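Local coordinates for protein type III effector HopU1 (PDB 3U0J) that is a type III effector and ADP-ribosyltransferase of Pseudomonas syringae that probably transfers ADP-ribose from NAD+ to arginine side chains of plant target proteins, at residues L151-A154 against L155-M159; K75-R78 against A79-E83; Y38-G41 against Q42-H45; D175-T178 against I179-Y183. All coordinates share one frame; numbering follows the deposited sequence.

Interaction 1: L151-A154 against L155-M159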
# COMPACT_ATOMS: atom_id res chain seq x y z
N LEU A 151 0.30 9.90 0.41
CA LEU A 151 0.21 8.57 1.02
C LEU A 151 1.35 8.37 2.02
O LEU A 151 1.15 7.87 3.13
CB LEU A 151 0.26 7.46 -0.03
CG LEU A 151 -0.69 6.27 0.13
CD1 LEU A 151 -0.06 5.00 -0.40
CD2 LEU A 151 -1.16 6.06 1.54
N SER A 152 2.56 8.76 1.62
CA SER A 152 3.68 8.67 2.53
C SER A 152 3.38 9.43 3.82
O SER A 152 3.52 8.89 4.91
CB SER A 152 4.95 9.22 1.89
OG SER A 152 5.37 8.41 0.81
N SER A 153 2.93 10.67 3.70
CA SER A 153 2.60 11.46 4.88
C SER A 153 1.56 10.74 5.73
O SER A 153 1.68 10.68 6.94
CB SER A 153 2.10 12.85 4.50
OG SER A 153 1.79 13.63 5.65
N ALA A 154 0.53 10.20 5.08
CA ALA A 154 -0.53 9.53 5.81
C ALA A 154 0.06 8.44 6.68
O ALA A 154 -0.20 8.38 7.89
CB ALA A 154 -1.54 8.95 4.88
N LEU A 155 0.87 7.57 6.07
CA LEU A 155 1.43 6.46 6.82
C LEU A 155 2.32 6.99 7.94
O LEU A 155 2.37 6.43 9.01
CB LEU A 155 2.20 5.52 5.91
CG LEU A 155 1.51 5.06 4.62
CD1 LEU A 155 2.37 4.04 3.89
CD2 LEU A 155 0.10 4.51 4.84
N ASN A 156 3.03 8.09 7.69
CA ASN A 156 3.89 8.64 8.73
C ASN A 156 3.09 9.15 9.94
O ASN A 156 3.40 8.77 11.08
CB ASN A 156 4.85 9.71 8.17
CG ASN A 156 6.11 9.10 7.51
OD1 ASN A 156 6.52 8.00 7.84
ND2 ASN A 156 6.72 9.84 6.59
N ARG A 157 2.08 9.99 9.68
CA ARG A 157 1.15 10.47 10.71
C ARG A 157 0.61 9.29 11.53
O ARG A 157 0.56 9.36 12.75
CB ARG A 157 -0.06 11.14 10.05
CG ARG A 157 -0.16 12.67 10.10
CD ARG A 157 0.92 13.25 9.31
NE ARG A 157 0.62 14.46 8.54
CZ ARG A 157 0.98 15.69 8.91
NH1 ARG A 157 1.53 15.91 10.10
NH2 ARG A 157 0.77 16.72 8.10
N LEU A 158 0.19 8.22 10.87
CA LEU A 158 -0.40 7.08 11.57
C LEU A 158 0.62 6.25 12.33
O LEU A 158 0.37 5.85 13.47
CB LEU A 158 -1.17 6.17 10.61
CG LEU A 158 -2.52 6.59 10.04
CD1 LEU A 158 -2.89 5.72 8.83
CD2 LEU A 158 -3.63 6.58 11.09
N MET A 159 1.75 5.94 11.71
CA MET A 159 2.78 5.21 12.44
C MET A 159 3.22 6.05 13.66
O MET A 159 3.59 5.51 14.68
CB MET A 159 3.94 4.81 11.52
CG MET A 159 3.65 3.58 10.65
SD MET A 159 5.04 3.02 9.65
CE MET A 159 5.31 4.52 8.75
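Leu151 to Ala154 and Leu155 to Met159 form consecutive turns of alpha-helix 145-162, in a largely buried part of it, joined by four backbone hydrogen bonds in i to i+4 order. Leu155 N gives to Leu151 O at 3.0 Å, with 170° at the hydrogen. Asn156 N, Arg157 N and Leu158 N give in the same order to Ser152 O, Ser153 O and Ala154 O, and this unbroken series is the evidence for a regular alpha-helix.

Apolar contact runs along one flank. Methyl CD2 of Leu151 meets CD2 of Leu155 at 3.9 Å, the two side chains passing at a slant. Both leucines rest on Met243 of strand 241-243, while Leu151 and Leu158 also pack on Ile95 of helix 89-99.

The polar side chains turn to other partners. Ser153 OG and Arg157 NE stand 3.2 Å apart, and Glu91 OE2 serves both, hydrogen-bonded to the hydroxyl and salt-bridged to the guanidinium. Asn156 ND2 is taken up by His37 O and Glu134 OE1, which fixes the amide on the loop side. The bend at chi2 (66°) folds the Arg157 chain back, leaving its CD 3.6 Å from Ser153 O.

Interaction 2: K75-R78 against A79-E83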
# COMPACT_ATOMS: atom_id res chain seq x y z
N LYS A 75 -16.96 15.22 11.37
CA LYS A 75 -16.59 15.36 12.77
C LYS A 75 -16.66 14.05 13.56
O LYS A 75 -15.86 13.84 14.49
CB LYS A 75 -17.42 16.49 13.38
CG LYS A 75 -17.91 16.30 14.79
CD LYS A 75 -19.35 15.75 14.81
CE LYS A 75 -19.74 15.34 16.25
NZ LYS A 75 -21.20 15.00 16.44
N HIS A 76 -17.56 13.15 13.16
CA HIS A 76 -17.69 11.81 13.78
C HIS A 76 -16.54 10.87 13.45
O HIS A 76 -16.33 9.89 14.15
CB HIS A 76 -19.00 11.11 13.39
CG HIS A 76 -20.23 11.93 13.65
ND1 HIS A 76 -20.82 12.72 12.68
CD2 HIS A 76 -20.98 12.09 14.77
CE1 HIS A 76 -21.88 13.33 13.20
NE2 HIS A 76 -21.99 12.96 14.46
N PHE A 77 -15.81 11.14 12.37
CA PHE A 77 -14.78 10.21 11.94
C PHE A 77 -13.64 10.10 12.94
O PHE A 77 -13.25 9.01 13.33
CB PHE A 77 -14.23 10.55 10.56
CG PHE A 77 -13.19 9.59 10.08
CD1 PHE A 77 -13.55 8.30 9.70
CD2 PHE A 77 -11.84 9.95 10.05
CE1 PHE A 77 -12.59 7.40 9.27
CE2 PHE A 77 -10.87 9.04 9.63
CZ PHE A 77 -11.25 7.76 9.24
N ARG A 78 -13.10 11.23 13.36
CA ARG A 78 -12.02 11.23 14.32
C ARG A 78 -12.50 10.90 15.74
O ARG A 78 -11.71 10.57 16.64
CB ARG A 78 -11.26 12.57 14.26
CG ARG A 78 -10.21 12.60 13.14
CD ARG A 78 -9.84 13.99 12.62
NE ARG A 78 -9.18 13.88 11.32
CZ ARG A 78 -9.83 13.56 10.20
NH1 ARG A 78 -11.13 13.35 10.26
NH2 ARG A 78 -9.19 13.46 9.04
N ALA A 79 -13.81 10.97 15.94
CA ALA A 79 -14.39 10.57 17.22
C ALA A 79 -14.50 9.03 17.32
O ALA A 79 -14.42 8.47 18.41
CB ALA A 79 -15.74 11.22 17.42
N GLU A 80 -14.66 8.37 16.18
CA GLU A 80 -14.76 6.91 16.14
C GLU A 80 -13.38 6.33 15.94
O GLU A 80 -13.12 5.19 16.29
CB GLU A 80 -15.71 6.46 15.02
CG GLU A 80 -17.18 6.73 15.37
CD GLU A 80 -18.11 6.99 14.17
OE1 GLU A 80 -19.01 7.86 14.33
OE2 GLU A 80 -17.97 6.35 13.10
N HIS A 81 -12.48 7.12 15.38
CA HIS A 81 -11.15 6.63 15.07
C HIS A 81 -10.11 7.64 15.52
O HIS A 81 -9.48 8.28 14.69
CB HIS A 81 -11.01 6.40 13.57
CG HIS A 81 -11.96 5.39 13.04
ND1 HIS A 81 -13.14 5.74 12.41
CD2 HIS A 81 -11.92 4.04 13.04
CE1 HIS A 81 -13.79 4.65 12.05
NE2 HIS A 81 -13.07 3.60 12.41
N PRO A 82 -9.93 7.78 16.83
CA PRO A 82 -9.00 8.81 17.32
C PRO A 82 -7.56 8.73 16.82
O PRO A 82 -6.89 9.74 16.96
CB PRO A 82 -9.07 8.65 18.84
CG PRO A 82 -10.46 8.11 19.07
CD PRO A 82 -10.74 7.20 17.92
N GLU A 83 -7.07 7.61 16.25
CA GLU A 83 -5.73 7.63 15.65
C GLU A 83 -5.64 8.70 14.57
O GLU A 83 -4.56 9.18 14.26
CB GLU A 83 -5.37 6.30 14.98
CG GLU A 83 -6.10 5.10 15.50
CD GLU A 83 -7.43 4.91 14.82
OE1 GLU A 83 -7.44 4.32 13.69
OE2 GLU A 83 -8.44 5.35 15.42
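His76 O and Phe77 O receive the last backbone bonds of helix 75-80 before the chain turns out of it at His81, the first residue to leave helical torsions. His76 O accepts from Glu80 N at 3.0 Å and, weakly, from Ala79 N. Phe77 O is met by His81 N at 2.9 Å, with a weak second bond from Glu80 N. Pro82 brings no N-H to continue the series; instead its CA-H makes a contact with Arg78 O, the CA lying 3.3 Å from that oxygen. A 3-10 turn starts there.

The His81 ring adds a further weak bond to Phe77 O, through ND1 at 3.4 Å, with the oxygen at the ring edge and near its plane. Phe77 has CG anti to the backbone N (chi1 -179°), and its CE1 comes within 3.6 Å of His81 ND1. The two rings meet obliquely, centroids 5.0 Å apart and planes at 39°. On another flank, Glu80 OE1 lies 3.4 Å from His76 CB, while His76 ND1 bonds to Asp74 OD1.

Phe77 and Arg78 both touch Cys92 of helix 89-99. Phe72 meets the Phe77 ring edge-to-face, and the extended Arg78 reaches Phe72 O and Val87 O, binding this short surface helix to the loops before and after it.

Interaction 3: Y38-G41 against Q42-H45; sequences YSTG and QDRH
Thr40 places OG1 between its backbone N and carbonyl carbon (chi1 67°), facing the N-H groups of the first turn, while Asp43 swings CG beside its own backbone N (chi1 -72°), back toward Thr40. The hydroxyl therefore receives Asp43 N at 3.1 Å, nearly straight at 168°. In return, Thr40 N gives to Asp43 OD2 at 3.2 Å, approaching from above the carboxylate plane. The other carboxylate oxygen, Asp43 OD1, forms a salt bridge with Lys149 of helix 145-162, so this first-turn acid has a partner at each oxygen.

These reciprocal bonds define a capping box: Thr40 is the N-cap of helix 41-52, and Asp43 closes the box three residues on. The regular helical pattern takes over at once, with Arg44 N bonded to Thr40 O at 3.1 Å and His45 N to Gly41 O at 3.1 Å.

Arg44, bent at chi3, curls back over the cap. Its NH1 reaches Ser39 OG at 3.2 Å, the hydroxyl lying almost exactly in the guanidinium plane, and makes a weak bond to Ser39 O at 3.3 Å. One guanidinium face lies over the backbone, with Thr40 O and Gly41 CA above it, offset toward the rim. Tyr88 provides a cation-pi partner for the same group. Ser39 OG is also bonded to Glu91, and a weak bond from His45 ND1 reaches Gly41 O at 3.3 Å.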
# COMPACT_ATOMS: atom_id res chain seq x y z
N TYR A 38 6.34 14.64 5.86
CA TYR A 38 5.00 15.07 6.30
C TYR A 38 4.44 16.15 5.39
O TYR A 38 5.14 17.08 5.01
CB TYR A 38 5.01 15.59 7.75
CG TYR A 38 5.43 14.54 8.73
CD1 TYR A 38 4.49 13.77 9.40
CD2 TYR A 38 6.78 14.29 8.97
CE1 TYR A 38 4.88 12.80 10.30
CE2 TYR A 38 7.18 13.32 9.86
CZ TYR A 38 6.23 12.57 10.52
OH TYR A 38 6.63 11.60 11.42
N SER A 39 3.16 16.04 5.06
CA SER A 39 2.53 16.95 4.13
C SER A 39 2.50 18.37 4.65
O SER A 39 2.46 18.61 5.86
CB SER A 39 1.11 16.49 3.84
OG SER A 39 0.40 16.34 5.05
N THR A 40 2.51 19.31 3.71
CA THR A 40 2.33 20.73 4.00
C THR A 40 1.00 21.15 3.43
O THR A 40 0.33 20.37 2.74
CB THR A 40 3.39 21.55 3.28
OG1 THR A 40 3.17 21.46 1.85
CG2 THR A 40 4.77 21.01 3.60
N GLY A 41 0.62 22.40 3.70
CA GLY A 41 -0.60 22.94 3.15
C GLY A 41 -0.62 22.92 1.63
O GLY A 41 -1.64 22.61 1.02
N GLN A 42 0.50 23.26 1.01
CA GLN A 42 0.58 23.28 -0.44
C GLN A 42 0.40 21.86 -0.99
O GLN A 42 -0.33 21.66 -1.97
CB GLN A 42 1.89 23.92 -0.92
CG GLN A 42 2.06 23.98 -2.44
CD GLN A 42 1.03 24.86 -3.12
OE1 GLN A 42 0.28 24.40 -4.01
NE2 GLN A 42 0.97 26.12 -2.70
N ASP A 43 1.03 20.89 -0.34
CA ASP A 43 0.90 19.50 -0.74
C ASP A 43 -0.55 19.09 -0.77
O ASP A 43 -1.02 18.50 -1.76
CB ASP A 43 1.64 18.58 0.22
CG ASP A 43 3.13 18.68 0.07
OD1 ASP A 43 3.57 19.13 -1.01
OD2 ASP A 43 3.86 18.32 1.02
N ARG A 44 -1.26 19.39 0.32
CA ARG A 44 -2.66 19.01 0.47
C ARG A 44 -3.55 19.67 -0.59
O ARG A 44 -4.55 19.10 -0.99
CB ARG A 44 -3.17 19.30 1.87
CG ARG A 44 -2.51 18.43 2.94
CD ARG A 44 -3.18 18.53 4.32
NE ARG A 44 -2.92 19.82 4.96
CZ ARG A 44 -1.78 20.14 5.59
NH1 ARG A 44 -0.78 19.25 5.66
NH2 ARG A 44 -1.64 21.35 6.12
N HIS A 45 -3.17 20.85 -1.07
CA HIS A 45 -3.90 21.44 -2.19
C HIS A 45 -3.58 20.70 -3.51
O HIS A 45 -4.47 20.42 -4.33
CB HIS A 45 -3.53 22.91 -2.33
CG HIS A 45 -4.41 23.84 -1.57
ND1 HIS A 45 -4.01 24.47 -0.41
CD2 HIS A 45 -5.67 24.27 -1.81
CE1 HIS A 45 -4.99 25.23 0.04
NE2 HIS A 45 -6.01 25.13 -0.80

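Interaction 4: D175-T178 against I179-Y183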
# COMPACT_ATOMS: atom_id res chain seq x y z
N ASP A 175 5.24 -17.53 -11.03
CA ASP A 175 6.16 -18.45 -11.73
C ASP A 175 7.04 -19.36 -10.90
O ASP A 175 7.30 -19.10 -9.72
CB ASP A 175 7.22 -17.56 -12.41
CG ASP A 175 6.88 -17.23 -13.80
OD1 ASP A 175 5.99 -17.91 -14.36
OD2 ASP A 175 7.51 -16.30 -14.35
N LEU A 176 7.61 -20.36 -11.57
CA LEU A 176 8.80 -21.02 -11.05
C LEU A 176 9.98 -20.06 -11.06
O LEU A 176 10.85 -20.09 -10.17
CB LEU A 176 9.13 -22.29 -11.84
CG LEU A 176 7.99 -23.32 -11.86
CD1 LEU A 176 8.19 -24.35 -12.97
CD2 LEU A 176 7.79 -23.99 -10.47
N ASP A 177 10.02 -19.18 -12.06
CA ASP A 177 11.06 -18.16 -12.09
C ASP A 177 10.99 -17.26 -10.84
O ASP A 177 11.98 -17.10 -10.13
CB ASP A 177 10.95 -17.32 -13.36
CG ASP A 177 11.97 -16.19 -13.40
OD1 ASP A 177 11.59 -15.01 -13.18
OD2 ASP A 177 13.17 -16.50 -13.63
N THR A 178 9.81 -16.68 -10.57
CA THR A 178 9.62 -15.92 -9.35
C THR A 178 9.99 -16.72 -8.09
O THR A 178 10.76 -16.26 -7.24
CB THR A 178 8.17 -15.37 -9.23
OG1 THR A 178 7.89 -14.49 -10.33
CG2 THR A 178 7.99 -14.60 -7.92
N ILE A 179 9.45 -17.93 -7.97
CA ILE A 179 9.77 -18.79 -6.83
C ILE A 179 11.28 -18.98 -6.67
O ILE A 179 11.83 -18.81 -5.58
CB ILE A 179 9.07 -20.17 -6.95
CG1 ILE A 179 7.55 -20.02 -6.86
CG2 ILE A 179 9.57 -21.12 -5.89
CD1 ILE A 179 6.77 -21.24 -7.29
N ALA A 180 11.94 -19.34 -7.77
CA ALA A 180 13.39 -19.52 -7.79
C ALA A 180 14.15 -18.29 -7.27
O ALA A 180 15.15 -18.41 -6.53
CB ALA A 180 13.83 -19.88 -9.19
N ARG A 181 13.69 -17.10 -7.65
CA ARG A 181 14.37 -15.90 -7.22
C ARG A 181 14.34 -15.79 -5.70
O ARG A 181 15.35 -15.44 -5.08
CB ARG A 181 13.75 -14.65 -7.84
CG ARG A 181 14.46 -13.38 -7.44
CD ARG A 181 13.68 -12.19 -7.92
NE ARG A 181 13.67 -12.14 -9.38
CZ ARG A 181 12.64 -11.71 -10.10
NH1 ARG A 181 11.52 -11.30 -9.50
NH2 ARG A 181 12.72 -11.70 -11.44
N LEU A 182 13.20 -16.08 -5.10
CA LEU A 182 13.07 -15.92 -3.67
C LEU A 182 13.95 -16.92 -2.95
O LEU A 182 14.67 -16.55 -2.01
CB LEU A 182 11.62 -16.07 -3.23
CG LEU A 182 10.79 -14.90 -3.74
CD1 LEU A 182 9.31 -15.10 -3.53
CD2 LEU A 182 11.26 -13.64 -3.06
N TYR A 183 13.92 -18.18 -3.38
CA TYR A 183 14.79 -19.17 -2.76
C TYR A 183 16.22 -18.71 -2.94
O TYR A 183 17.03 -18.81 -2.03
CB TYR A 183 14.59 -20.55 -3.36
CG TYR A 183 13.43 -21.34 -2.76
CD1 TYR A 183 13.50 -21.84 -1.47
CD2 TYR A 183 12.30 -21.59 -3.50
CE1 TYR A 183 12.45 -22.56 -0.94
CE2 TYR A 183 11.25 -22.31 -2.98
CZ TYR A 183 11.33 -22.78 -1.70
OH TYR A 183 10.28 -23.50 -1.19
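Asp175 O, the first acceptor of helix 176-188, is satisfied by Ile179 N at 3.0 Å. The donor stands above the carbonyl plane, 37° out of it, so this opening bond is tilted compared with those that follow. Leu176 O then takes Ala180 N, Asp177 O takes Arg181 N at 3.0 Å, and Thr178 O takes Leu182 N at 3.3 Å. Within the second segment Tyr183 N continues the ladder to Ile179 O. All four carbonyl oxygens of 175-178 thus have an i+4 partner. Asp175 occupies the N-cap position, yet its side chain makes no capping bond, and the start of the helix rests on main-chain bonding here.

The side chains add one polar contact. Asp177 OD1 and Arg181 NH2 form a long salt bridge at 3.9 Å. Carboxylate and guanidinium planes are 89° apart, and the oxygen lies well out of the guanidinium plane, so no N-H points at it and the attraction is of charge alone. Both chains leave with CG anti to the backbone N, and Arg181 then bends at chi3 (-66°), with NH2 its nearest atom to OD1.

At the helix start, CD2 of the exposed Leu176 touches CD1 of the buried Ile179 at 4.3 Å. Ile179 and Leu182 face the other way from the ion pair: with Thr178 they pack on Ile218 of strand 218-224, Leu182 also on Phe265 of strand 263-269. The chemistry implies an amphipathic helix whose sheet-facing flank is largely hydrocarbon, with the Tyr183 OH to His263 ND1 hydrogen bond as a polar tie, while its outer flank carries a loose ion pair that probably contributes little directional restraint.

Interactions 1, 2 and 3 cluster around helix 89-99, whereas interaction 4 stands apart. Interactions 1 and 3 have centres 13 Å apart and touch directly: Ser153 OG lies 2.8 Å from Ser39 N and Arg157 NH2 3.1 Å from Ser39 OG, both probable hydrogen bonds, with Glu91 serving both contacts. Interaction 2 meets interaction 1 more lightly, Leu158 CD2 being 4.2 Å from Glu83 O, and its nearest atoms stay about 9 Å from interaction 3. Interaction 4 lies on the opposite side of the chain's centre, its centre about 32 Å from that of interaction 1, although both belong to the ADP-ribosyltransferase region of the chain. This geometry alone ties none of the four to the active site.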